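Local coordinates for plasmid Partition par B protein (Enterobacteria phage P1, PDB 1ZX4) that controls plasmid partitioning by recognising the cis-acting partition sites, binding their DNA through a helix-turn-helix region, at residues Ile10-Leu15 against Ala44-Ala50; Gln88-Ile93 against Glu122-Leu126; Leu17-Lys21 against Val41-Leu45. One frame throughout, in Å; residues are numbered along the deposited sequence.

Contact 1. Residues Ile10-Leu15 against Ala44-Ala50; sequences IREIGL and ALQAASA. With nucleotides of chain A.
Against the helix-turn-helix motif of ParB, Arg-11 and Gly-14 of the preceding helix 10-22 meet Ala-47 and Ala-48 on helix 38-48. The axes of the two short segments cross at -97° and come within 7.4 Å. Small residues permit that approach: Gly-14 CA lies 3.4 Å from Ala-48 CB and makes a CA-H...O contact with Ala-44 O, while Ile-10 sets CG1 3.9 Å from Ala-44 CB and directs CG2 at the Ala-47 methyl. Beyond this apolar patch, a bend in the Arg-11 chain (chi2 97°) carries its guanidinium to the backbone carbonyls of Ala-47 and Ala-50. There it donates edgewise, both acceptors lying near its plane: NE to Ala-47 O at 3.0 Å and NH2 to Ala-50 O at 2.6 Å. Ala-47 O is gripped twice, because the backbone N of Ala-50 reaches it from the opposite face of its carbonyl plane. Glu-52 offers the guanidinium a further, long and weak ion pair. Away from the helix interface, Gln-46 NE2 donates to phosphate oxygen OP2 of DT6 of chain A at 3.3 Å. A preceding helix packed nearly perpendicular across the DNA-facing helix is the geometry of a tri-helical helix-turn-helix domain.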
loop_
_atom_site.group_PDB
_atom_site.type_symbol
_atom_site.label_atom_id
_atom_site.label_comp_id
_atom_site.label_asym_id
_atom_site.label_seq_id
_atom_site.Cartn_x
_atom_site.Cartn_y
_atom_site.Cartn_z
ATOM N N ILE C 10 33.003 -4.178 -22.438
ATOM C CA ILE C 10 33.795 -2.958 -22.438
ATOM C C ILE C 10 33.895 -2.675 -20.931
ATOM O O ILE C 10 34.963 -2.362 -20.397
ATOM C CB ILE C 10 33.032 -1.806 -23.177
ATOM C CG1 ILE C 10 33.950 -0.604 -23.390
ATOM C CG2 ILE C 10 31.821 -1.376 -22.379
ATOM C CD1 ILE C 10 35.038 -0.827 -24.417
ATOM N N ARG C 11 32.759 -2.896 -20.269
ATOM C CA ARG C 11 32.557 -2.733 -18.837
ATOM C C ARG C 11 33.652 -3.327 -17.951
ATOM O O ARG C 11 34.133 -2.664 -17.042
ATOM C CB ARG C 11 31.224 -3.362 -18.458
ATOM C CG ARG C 11 30.486 -2.648 -17.364
ATOM C CD ARG C 11 29.448 -1.724 -17.960
ATOM N NE ARG C 11 28.707 -0.982 -16.942
ATOM C CZ ARG C 11 28.109 -1.532 -15.890
ATOM N NH1 ARG C 11 28.160 -2.849 -15.692
ATOM N NH2 ARG C 11 27.446 -0.760 -15.038
ATOM N N GLU C 12 34.032 -4.575 -18.192
ATOM C CA GLU C 12 35.071 -5.215 -17.385
ATOM C C GLU C 12 36.429 -4.601 -17.659
ATOM O O GLU C 12 37.346 -4.712 -16.847
ATOM C CB GLU C 12 35.118 -6.715 -17.662
ATOM C CG GLU C 12 33.963 -7.473 -17.050
ATOM C CD GLU C 12 34.155 -7.709 -15.571
ATOM O OE1 GLU C 12 33.133 -7.772 -14.851
ATOM O OE2 GLU C 12 35.323 -7.848 -15.133
ATOM N N ILE C 13 36.558 -3.972 -18.823
ATOM C CA ILE C 13 37.801 -3.303 -19.174
ATOM C C ILE C 13 37.721 -2.075 -18.301
ATOM O O ILE C 13 38.692 -1.691 -17.658
ATOM C CB ILE C 13 37.828 -2.843 -20.637
ATOM C CG1 ILE C 13 37.383 -3.980 -21.561
ATOM C CG2 ILE C 13 39.228 -2.380 -20.990
ATOM C CD1 ILE C 13 37.208 -3.571 -23.015
ATOM N N GLY C 14 36.532 -1.473 -18.293
ATOM C CA GLY C 14 36.283 -0.308 -17.475
ATOM C C GLY C 14 36.624 -0.619 -16.025
ATOM O O GLY C 14 37.316 0.155 -15.372
ATOM N N LEU C 15 36.157 -1.754 -15.510
ATOM C CA LEU C 15 36.446 -2.125 -14.126
ATOM C C LEU C 15 37.911 -1.884 -13.886
ATOM O O LEU C 15 38.281 -1.232 -12.932
ATOM C CB LEU C 15 36.133 -3.603 -13.874
ATOM C CG LEU C 15 36.378 -4.281 -12.501
ATOM C CD1 LEU C 15 37.871 -4.343 -12.146
ATOM C CD2 LEU C 15 35.597 -3.550 -11.431
ATOM N N ALA C 44 35.540 2.944 -22.574
ATOM C CA ALA C 44 35.507 1.859 -21.602
ATOM C C ALA C 44 35.048 2.307 -20.197
ATOM O O ALA C 44 34.329 1.563 -19.512
ATOM C CB ALA C 44 36.860 1.202 -21.526
ATOM N N LEU C 45 35.474 3.501 -19.755
ATOM C CA LEU C 45 35.065 4.028 -18.446
ATOM C C LEU C 45 33.657 4.592 -18.621
ATOM O O LEU C 45 32.745 4.313 -17.825
ATOM C CB LEU C 45 36.021 5.121 -17.954
ATOM C CG LEU C 45 37.477 4.699 -17.733
ATOM C CD1 LEU C 45 38.304 5.960 -17.728
ATOM C CD2 LEU C 45 37.693 3.915 -16.443
ATOM N N GLN C 46 33.467 5.362 -19.687
ATOM C CA GLN C 46 32.154 5.932 -19.952
ATOM C C GLN C 46 31.106 4.843 -19.759
ATOM O O GLN C 46 30.071 5.085 -19.147
ATOM C CB GLN C 46 32.086 6.474 -21.368
ATOM C CG GLN C 46 31.088 7.582 -21.519
ATOM C CD GLN C 46 31.441 8.495 -22.695
ATOM O OE1 GLN C 46 32.613 8.821 -22.900
ATOM N NE2 GLN C 46 30.429 8.920 -23.461
ATOM N N ALA C 47 31.395 3.642 -20.264
ATOM C CA ALA C 47 30.487 2.507 -20.139
ATOM C C ALA C 47 30.498 1.935 -18.738
ATOM O O ALA C 47 29.446 1.654 -18.180
ATOM C CB ALA C 47 30.866 1.425 -21.119
ATOM N N ALA C 48 31.691 1.757 -18.172
ATOM C CA ALA C 48 31.832 1.193 -16.831
ATOM C C ALA C 48 31.173 2.077 -15.783
ATOM O O ALA C 48 31.218 1.773 -14.588
ATOM C CB ALA C 48 33.313 0.985 -16.495
ATOM N N SER C 49 30.558 3.164 -16.245
ATOM C CA SER C 49 29.873 4.106 -15.368
ATOM C C SER C 49 28.367 3.932 -15.448
ATOM O O SER C 49 27.644 4.433 -14.605
ATOM C CB SER C 49 30.181 5.538 -15.776
ATOM O OG SER C 49 29.124 6.042 -16.583
ATOM N N ALA C 50 27.893 3.249 -16.482
ATOM C CA ALA C 50 26.463 3.049 -16.668
ATOM C C ALA C 50 25.799 2.525 -15.405
ATOM O O ALA C 50 26.298 1.602 -14.769
ATOM C CB ALA C 50 26.221 2.103 -17.823
ATOM P P DT A 6 31.652 12.728 -25.019
ATOM O OP1 DT A 6 30.318 13.133 -24.508
ATOM O OP2 DT A 6 32.082 11.312 -24.929
ATOM O "O5'" DT A 6 31.767 13.240 -26.514
ATOM C "C5'" DT A 6 31.688 14.625 -26.759
ATOM C "C4'" DT A 6 31.982 14.919 -28.205
ATOM O "O4'" DT A 6 33.345 14.551 -28.497
ATOM C "C3'" DT A 6 31.112 14.179 -29.212
ATOM O "O3'" DT A 6 30.781 15.109 -30.240
ATOM C "C2'" DT A 6 32.023 13.075 -29.717
ATOM C "C1'" DT A 6 33.395 13.700 -29.628
ATOM N N1 DT A 6 34.541 12.778 -29.430
ATOM C C2 DT A 6 35.610 12.886 -30.303
ATOM O O2 DT A 6 35.604 13.630 -31.279
ATOM N N3 DT A 6 36.690 12.084 -30.002
ATOM C C4 DT A 6 36.788 11.174 -28.969
ATOM O O4 DT A 6 37.825 10.508 -28.815
ATOM C C5 DT A 6 35.615 11.075 -28.126
ATOM C C7 DT A 6 35.628 10.085 -27.002
ATOM C C6 DT A 6 34.563 11.875 -28.392
#

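Contact 2. Residues Gln88-Ile93 against Glu122-Leu126; sequences QLIQNI and EASLL
The amide of Asn-92 and the carboxylate of Glu-122 lie stacked, their planes only 10° apart although the two side chains cross at about a right angle. The overlap is offset toward the base of the asparagine: Glu-122 OE1 is 3.6 Å from Asn-92 CB and 3.8 Å from its CG. With chi1 at -66°, the Asn-92 amide carbon stands opposite its own carbonyl carbon, and ND2 reaches the two methyls of Leu-126, 3.8 Å from CD2. The end of the Gln-88 side chain meets the same leucine, the two side chains coming from opposite directions. The contact joins consecutive long helices, 83-102 and 108-126, in the first half of the first and at the end of the second. Their N-to-C directions differ by 123° and the segment axes stay 10.0 Å apart, as in a splayed helical hairpin, with side-chain packing and no hydrogen bond between the two segments. Leu-89 fills the middle of the interface, its two methyls diverging: CD2 sits 3.6 Å from Ala-123 CB, whereas CD1 lies 3.5 Å from Leu-126 CD1 and also against the CB of Glu-122. Ile-93, one helical turn further on, lays CG2 along the aliphatic part of Glu-122, the two side chains sliding past each other in opposite directions. Thr-138 and Val-136 of strand 136-141 touch Asn-92 and Leu-126 respectively, bringing the first strand of the C-terminal sheet against this end of the hairpin, while Met-79 borders Leu-89 and Ala-123.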
loop_
_atom_site.group_PDB
_atom_site.type_symbol
_atom_site.label_atom_id
_atom_site.label_comp_id
_atom_site.label_asym_id
_atom_site.label_seq_id
_atom_site.Cartn_x
_atom_site.Cartn_y
_atom_site.Cartn_z
ATOM N N GLN C 88 11.869 2.947 -8.607
ATOM C CA GLN C 88 10.551 3.255 -9.150
ATOM C C GLN C 88 10.357 2.903 -10.619
ATOM O O GLN C 88 9.399 2.218 -10.963
ATOM C CB GLN C 88 10.242 4.744 -8.923
ATOM C CG GLN C 88 9.204 5.339 -9.871
ATOM C CD GLN C 88 9.811 6.346 -10.840
ATOM O OE1 GLN C 88 10.774 6.042 -11.549
ATOM N NE2 GLN C 88 9.249 7.553 -10.873
ATOM N N LEU C 89 11.258 3.384 -11.474
ATOM C CA LEU C 89 11.177 3.130 -12.907
ATOM C C LEU C 89 11.084 1.650 -13.206
ATOM O O LEU C 89 10.210 1.218 -13.953
ATOM C CB LEU C 89 12.393 3.706 -13.631
ATOM C CG LEU C 89 12.506 3.279 -15.102
ATOM C CD1 LEU C 89 11.224 3.630 -15.840
ATOM C CD2 LEU C 89 13.700 3.951 -15.752
ATOM N N ILE C 90 12.005 0.881 -12.640
ATOM C CA ILE C 90 12.019 -0.559 -12.831
ATOM C C ILE C 90 10.591 -1.042 -12.661
ATOM O O ILE C 90 9.987 -1.602 -13.572
ATOM C CB ILE C 90 12.831 -1.253 -11.749
ATOM C CG1 ILE C 90 14.184 -0.576 -11.588
ATOM C CG2 ILE C 90 12.987 -2.721 -12.088
ATOM C CD1 ILE C 90 14.856 -0.950 -10.293
ATOM N N GLN C 91 10.071 -0.819 -11.463
ATOM C CA GLN C 91 8.718 -1.206 -11.121
ATOM C C GLN C 91 7.819 -0.982 -12.337
ATOM O O GLN C 91 7.178 -1.907 -12.836
ATOM C CB GLN C 91 8.226 -0.361 -9.936
ATOM C CG GLN C 91 9.201 -0.261 -8.760
ATOM C CD GLN C 91 9.615 -1.618 -8.190
ATOM O OE1 GLN C 91 8.781 -2.411 -7.740
ATOM N NE2 GLN C 91 10.913 -1.885 -8.203
ATOM N N ASN C 92 7.807 0.253 -12.822
ATOM C CA ASN C 92 6.991 0.645 -13.967
ATOM C C ASN C 92 7.153 -0.201 -15.231
ATOM O O ASN C 92 6.182 -0.795 -15.712
ATOM C CB ASN C 92 7.260 2.112 -14.307
ATOM C CG ASN C 92 6.788 3.056 -13.225
ATOM O OD1 ASN C 92 5.589 3.228 -13.017
ATOM N ND2 ASN C 92 7.733 3.669 -12.521
ATOM N N ILE C 93 8.372 -0.250 -15.770
ATOM C CA ILE C 93 8.622 -1.000 -16.995
ATOM C C ILE C 93 8.679 -2.504 -16.800
ATOM O O ILE C 93 8.264 -3.244 -17.680
ATOM C CB ILE C 93 9.939 -0.554 -17.706
ATOM C CG1 ILE C 93 11.166 -1.146 -17.013
ATOM C CG2 ILE C 93 10.054 0.953 -17.686
ATOM C CD1 ILE C 93 12.473 -0.841 -17.733
ATOM N N GLU C 122 9.660 5.382 -20.401
ATOM C CA GLU C 122 9.100 5.378 -19.066
ATOM C C GLU C 122 9.832 6.386 -18.203
ATOM O O GLU C 122 9.218 7.208 -17.532
ATOM C CB GLU C 122 9.208 3.986 -18.455
ATOM C CG GLU C 122 7.871 3.420 -18.015
ATOM C CD GLU C 122 7.059 4.412 -17.203
ATOM O OE1 GLU C 122 7.648 5.104 -16.341
ATOM O OE2 GLU C 122 5.831 4.487 -17.423
ATOM N N ALA C 123 11.154 6.326 -18.228
ATOM C CA ALA C 123 11.945 7.256 -17.447
ATOM C C ALA C 123 11.634 8.686 -17.889
ATOM O O ALA C 123 11.627 9.609 -17.074
ATOM C CB ALA C 123 13.424 6.955 -17.627
ATOM N N SER C 124 11.366 8.860 -19.182
ATOM C CA SER C 124 11.065 10.179 -19.738
ATOM C C SER C 124 9.600 10.548 -19.542
ATOM O O SER C 124 9.138 11.592 -20.005
ATOM C CB SER C 124 11.414 10.218 -21.231
ATOM O OG SER C 124 11.163 11.498 -21.791
ATOM N N LEU C 125 8.873 9.677 -18.854
ATOM C CA LEU C 125 7.461 9.902 -18.580
ATOM C C LEU C 125 7.354 10.235 -17.088
ATOM O O LEU C 125 6.463 10.974 -16.655
ATOM C CB LEU C 125 6.671 8.634 -18.931
ATOM C CG LEU C 125 5.140 8.644 -18.991
ATOM C CD1 LEU C 125 4.681 7.409 -19.774
ATOM C CD2 LEU C 125 4.529 8.668 -17.583
ATOM N N LEU C 126 8.292 9.691 -16.317
ATOM C CA LEU C 126 8.346 9.908 -14.882
ATOM C C LEU C 126 9.052 11.224 -14.648
ATOM O O LEU C 126 8.772 11.920 -13.680
ATOM C CB LEU C 126 9.138 8.789 -14.216
ATOM C CG LEU C 126 8.702 7.388 -14.632
ATOM C CD1 LEU C 126 9.745 6.366 -14.219
ATOM C CD2 LEU C 126 7.344 7.093 -14.018
#

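Contact 3. Residues Leu17-Lys21 against Val41-Leu45; sequences LMRMK and VTRAL. With nucleotides of chain B; nucleotides of chain A.
Leu-17 holds CG opposite its carbonyl carbon (chi1 -52°), and the extended second torsion sends CD1 to the Ala-44 methyl and to within 3.6 Å of Val-41 CG1. Leu-45 has a similar first torsion, which brings its branched end back toward helix 10-22. Its CD2 lies 3.5 Å from CG of Met-18, a selenomethionine; its CD1 is 4.1 Å from Lys-21 CD, with the side chains crossing at a slant. The lysine's polar end is occupied otherwise, NZ being hydrogen-bonded to Gln-27 OE1. No hydrogen bond passes between the two segments, whose axes run 10.9 Å apart at 103°. Leu-36, on the turn between helices 27-35 and 38-48, touches both Leu-17 and Val-41, adding a third apolar side chain to this packing. The other side of helix 38-48 faces DNA. Arg-43, straight from CG to NE, donates from NH1 to N7 of DG18 of chain B at 2.8 Å and 164°, while NH2 donates to O6 of the same base over a modelled length too short to be trusted. The DT17 methyl C7 of chain B covers one guanidinium face, 3.7 Å above its plane. The N7 bond, with NH2 beside O6, is consistent with the familiar arginine-guanine pairing in the major groove and with direct readout of that base by a helix that packs on helix 10-22 mainly through apolar side chains.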
loop_
_atom_site.group_PDB
_atom_site.type_symbol
_atom_site.label_atom_id
_atom_site.label_comp_id
_atom_site.label_asym_id
_atom_site.label_seq_id
_atom_site.Cartn_x
_atom_site.Cartn_y
_atom_site.Cartn_z
ATOM N N LEU C 17 40.194 -0.193 -15.879
ATOM C CA LEU C 17 40.520 1.204 -16.104
ATOM C C LEU C 17 40.206 2.066 -14.885
ATOM O O LEU C 17 40.871 3.058 -14.649
ATOM C CB LEU C 17 39.803 1.730 -17.355
ATOM C CG LEU C 17 40.016 0.861 -18.611
ATOM C CD1 LEU C 17 39.621 1.628 -19.858
ATOM C CD2 LEU C 17 41.463 0.449 -18.711
HETATM N N MSE C 18 39.218 1.710 -14.085
HETATM C CA MSE C 18 38.964 2.524 -12.911
HETATM C C MSE C 18 39.927 2.165 -11.809
HETATM O O MSE C 18 40.446 3.024 -11.114
HETATM C CB MSE C 18 37.561 2.319 -12.415
HETATM C CG MSE C 18 36.590 2.955 -13.308
HETATM SE SE MSE C 18 35.740 4.237 -12.272
HETATM C CE MSE C 18 36.848 5.752 -12.648
ATOM N N ARG C 19 40.169 0.878 -11.652
ATOM C CA ARG C 19 41.063 0.409 -10.615
ATOM C C ARG C 19 42.355 1.225 -10.684
ATOM O O ARG C 19 42.891 1.655 -9.664
ATOM C CB ARG C 19 41.340 -1.077 -10.823
ATOM C CG ARG C 19 41.853 -1.781 -9.614
ATOM C CD ARG C 19 42.471 -3.057 -10.060
ATOM N NE ARG C 19 41.474 -3.925 -10.668
ATOM C CZ ARG C 19 41.768 -4.933 -11.479
ATOM N NH1 ARG C 19 43.029 -5.197 -11.800
ATOM N NH2 ARG C 19 40.803 -5.704 -11.936
HETATM N N MSE C 20 42.839 1.449 -11.899
HETATM C CA MSE C 20 44.051 2.230 -12.103
HETATM C C MSE C 20 43.683 3.686 -11.896
HETATM O O MSE C 20 44.310 4.398 -11.104
HETATM C CB MSE C 20 44.570 2.011 -13.515
HETATM C CG MSE C 20 44.714 0.548 -13.838
HETATM SE SE MSE C 20 45.311 0.266 -15.620
HETATM C CE MSE C 20 46.926 -0.744 -15.249
ATOM N N LYS C 21 42.647 4.119 -12.600
ATOM C CA LYS C 21 42.182 5.483 -12.466
ATOM C C LYS C 21 42.158 5.802 -10.976
ATOM O O LYS C 21 42.885 6.666 -10.520
ATOM C CB LYS C 21 40.788 5.648 -13.091
ATOM C CG LYS C 21 40.211 7.039 -12.915
ATOM C CD LYS C 21 39.354 7.467 -14.099
ATOM C CE LYS C 21 39.206 8.986 -14.154
ATOM N NZ LYS C 21 40.004 9.583 -15.288
ATOM N N VAL C 41 39.724 4.314 -23.850
ATOM C CA VAL C 41 39.704 4.436 -22.402
ATOM C C VAL C 41 38.604 5.388 -21.983
ATOM O O VAL C 41 38.062 5.285 -20.879
ATOM C CB VAL C 41 41.041 4.914 -21.834
ATOM C CG1 VAL C 41 40.978 4.882 -20.324
ATOM C CG2 VAL C 41 42.166 4.004 -22.301
ATOM N N THR C 42 38.254 6.319 -22.852
ATOM C CA THR C 42 37.166 7.195 -22.476
ATOM C C THR C 42 35.961 6.282 -22.408
ATOM O O THR C 42 35.364 6.075 -21.346
ATOM C CB THR C 42 36.906 8.244 -23.527
ATOM O OG1 THR C 42 38.011 9.155 -23.557
ATOM C CG2 THR C 42 35.611 8.968 -23.221
ATOM N N ARG C 43 35.660 5.717 -23.579
ATOM C CA ARG C 43 34.551 4.808 -23.831
ATOM C C ARG C 43 34.453 3.676 -22.797
ATOM O O ARG C 43 33.398 3.475 -22.189
ATOM C CB ARG C 43 34.695 4.251 -25.259
ATOM C CG ARG C 43 34.540 5.308 -26.406
ATOM C CD ARG C 43 35.065 4.775 -27.788
ATOM N NE ARG C 43 35.005 5.747 -28.891
ATOM C CZ ARG C 43 35.833 5.755 -29.953
ATOM N NH1 ARG C 43 36.819 4.849 -30.118
ATOM N NH2 ARG C 43 35.704 6.717 -30.854
ATOM N N ALA C 44 35.540 2.944 -22.574
ATOM C CA ALA C 44 35.507 1.859 -21.602
ATOM C C ALA C 44 35.048 2.307 -20.197
ATOM O O ALA C 44 34.329 1.563 -19.512
ATOM C CB ALA C 44 36.860 1.202 -21.526
ATOM N N LEU C 45 35.474 3.501 -19.755
ATOM C CA LEU C 45 35.065 4.028 -18.446
ATOM C C LEU C 45 33.657 4.592 -18.621
ATOM O O LEU C 45 32.745 4.313 -17.825
ATOM C CB LEU C 45 36.021 5.121 -17.954
ATOM C CG LEU C 45 37.477 4.699 -17.733
ATOM C CD1 LEU C 45 38.304 5.960 -17.728
ATOM C CD2 LEU C 45 37.693 3.915 -16.443
ATOM P P DG B 18 41.149 1.636 -30.839
ATOM O OP1 DG B 18 41.965 0.578 -30.197
ATOM O OP2 DG B 18 40.221 2.454 -30.025
ATOM O "O5'" DG B 18 42.132 2.565 -31.641
ATOM C "C5'" DG B 18 42.876 2.023 -32.705
ATOM C "C4'" DG B 18 43.201 3.112 -33.690
ATOM O "O4'" DG B 18 41.960 3.696 -34.146
ATOM C "C3'" DG B 18 43.989 4.243 -33.058
ATOM O "O3'" DG B 18 44.989 4.669 -33.955
ATOM C "C2'" DG B 18 42.953 5.319 -32.780
ATOM C "C1'" DG B 18 41.903 5.074 -33.841
ATOM N N9 DG B 18 40.543 5.341 -33.408
ATOM C C8 DG B 18 39.962 4.949 -32.229
ATOM N N7 DG B 18 38.718 5.341 -32.116
ATOM C C5 DG B 18 38.468 6.024 -33.301
ATOM C C6 DG B 18 37.279 6.659 -33.763
ATOM O O6 DG B 18 36.199 6.753 -33.180
ATOM N N1 DG B 18 37.441 7.213 -35.043
ATOM C C2 DG B 18 38.612 7.150 -35.775
ATOM N N2 DG B 18 38.586 7.709 -36.995
ATOM N N3 DG B 18 39.735 6.569 -35.341
ATOM C C4 DG B 18 39.586 6.029 -34.109
ATOM P P DT A 5 36.372 11.741 -20.411
ATOM O OP1 DT A 5 35.152 11.733 -19.565
ATOM O OP2 DT A 5 37.162 10.489 -20.589
ATOM O "O5'" DT A 5 35.977 12.382 -21.812
ATOM C "C5'" DT A 5 35.464 13.700 -21.837
ATOM C "C4'" DT A 5 34.864 14.030 -23.182
ATOM O "O4'" DT A 5 35.883 14.384 -24.143
ATOM C "C3'" DT A 5 33.988 12.971 -23.838
ATOM O "O3'" DT A 5 32.779 13.594 -24.283
ATOM C "C2'" DT A 5 34.831 12.505 -25.012
ATOM C "C1'" DT A 5 35.633 13.741 -25.369
ATOM N N1 DT A 5 36.942 13.465 -25.968
ATOM C C2 DT A 5 37.290 14.136 -27.129
ATOM O O2 DT A 5 36.553 14.956 -27.675
ATOM N N3 DT A 5 38.543 13.832 -27.614
ATOM C C4 DT A 5 39.458 12.956 -27.052
ATOM O O4 DT A 5 40.567 12.791 -27.573
ATOM C C5 DT A 5 39.021 12.285 -25.850
ATOM C C7 DT A 5 39.946 11.293 -25.209
ATOM C C6 DT A 5 37.802 12.571 -25.371
ATOM P P DT B 17 35.950 -0.874 -29.793
ATOM O OP1 DT B 17 36.219 -1.887 -28.737
ATOM O OP2 DT B 17 35.551 0.517 -29.417
ATOM O "O5'" DT B 17 37.196 -0.772 -30.762
ATOM C "C5'" DT B 17 36.950 -0.512 -32.133
ATOM C "C4'" DT B 17 38.179 0.061 -32.781
ATOM O "O4'" DT B 17 37.727 0.877 -33.885
ATOM C "C3'" DT B 17 38.870 1.008 -31.823
ATOM O "O3'" DT B 17 40.258 1.031 -32.003
ATOM C "C2'" DT B 17 38.293 2.362 -32.155
ATOM C "C1'" DT B 17 37.932 2.251 -33.621
ATOM N N1 DT B 17 36.676 2.963 -33.927
ATOM C C2 DT B 17 36.576 3.533 -35.163
ATOM O O2 DT B 17 37.452 3.438 -35.994
ATOM N N3 DT B 17 35.416 4.223 -35.395
ATOM C C4 DT B 17 34.366 4.395 -34.520
ATOM O O4 DT B 17 33.371 5.033 -34.878
ATOM C C5 DT B 17 34.540 3.768 -33.217
ATOM C C7 DT B 17 33.465 3.933 -32.187
ATOM C C6 DT B 17 35.664 3.075 -32.997
#

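Read from the N terminus, the chain enters helix 10-22, passes through helix 27-35 and returns on helix 38-48. Contact 3 (17-21 with 41-45) closes the inner loop, and contact 1 (10-15 with 44-50) closes a longer one around it, the two overlapping at Ala-44 and Leu-45. Their centres are 6 Å apart, so together they hold helix 10-22 across the DNA-facing helix. Contact 2 follows in series, closing a separate loop through helices 83-102 and 108-126. Its centre lies 24 Å from that of contact 1 and 29 Å from that of contact 3, and it touches neither. It ties helix 83-102 to helix 108-126, next to strand 136-141.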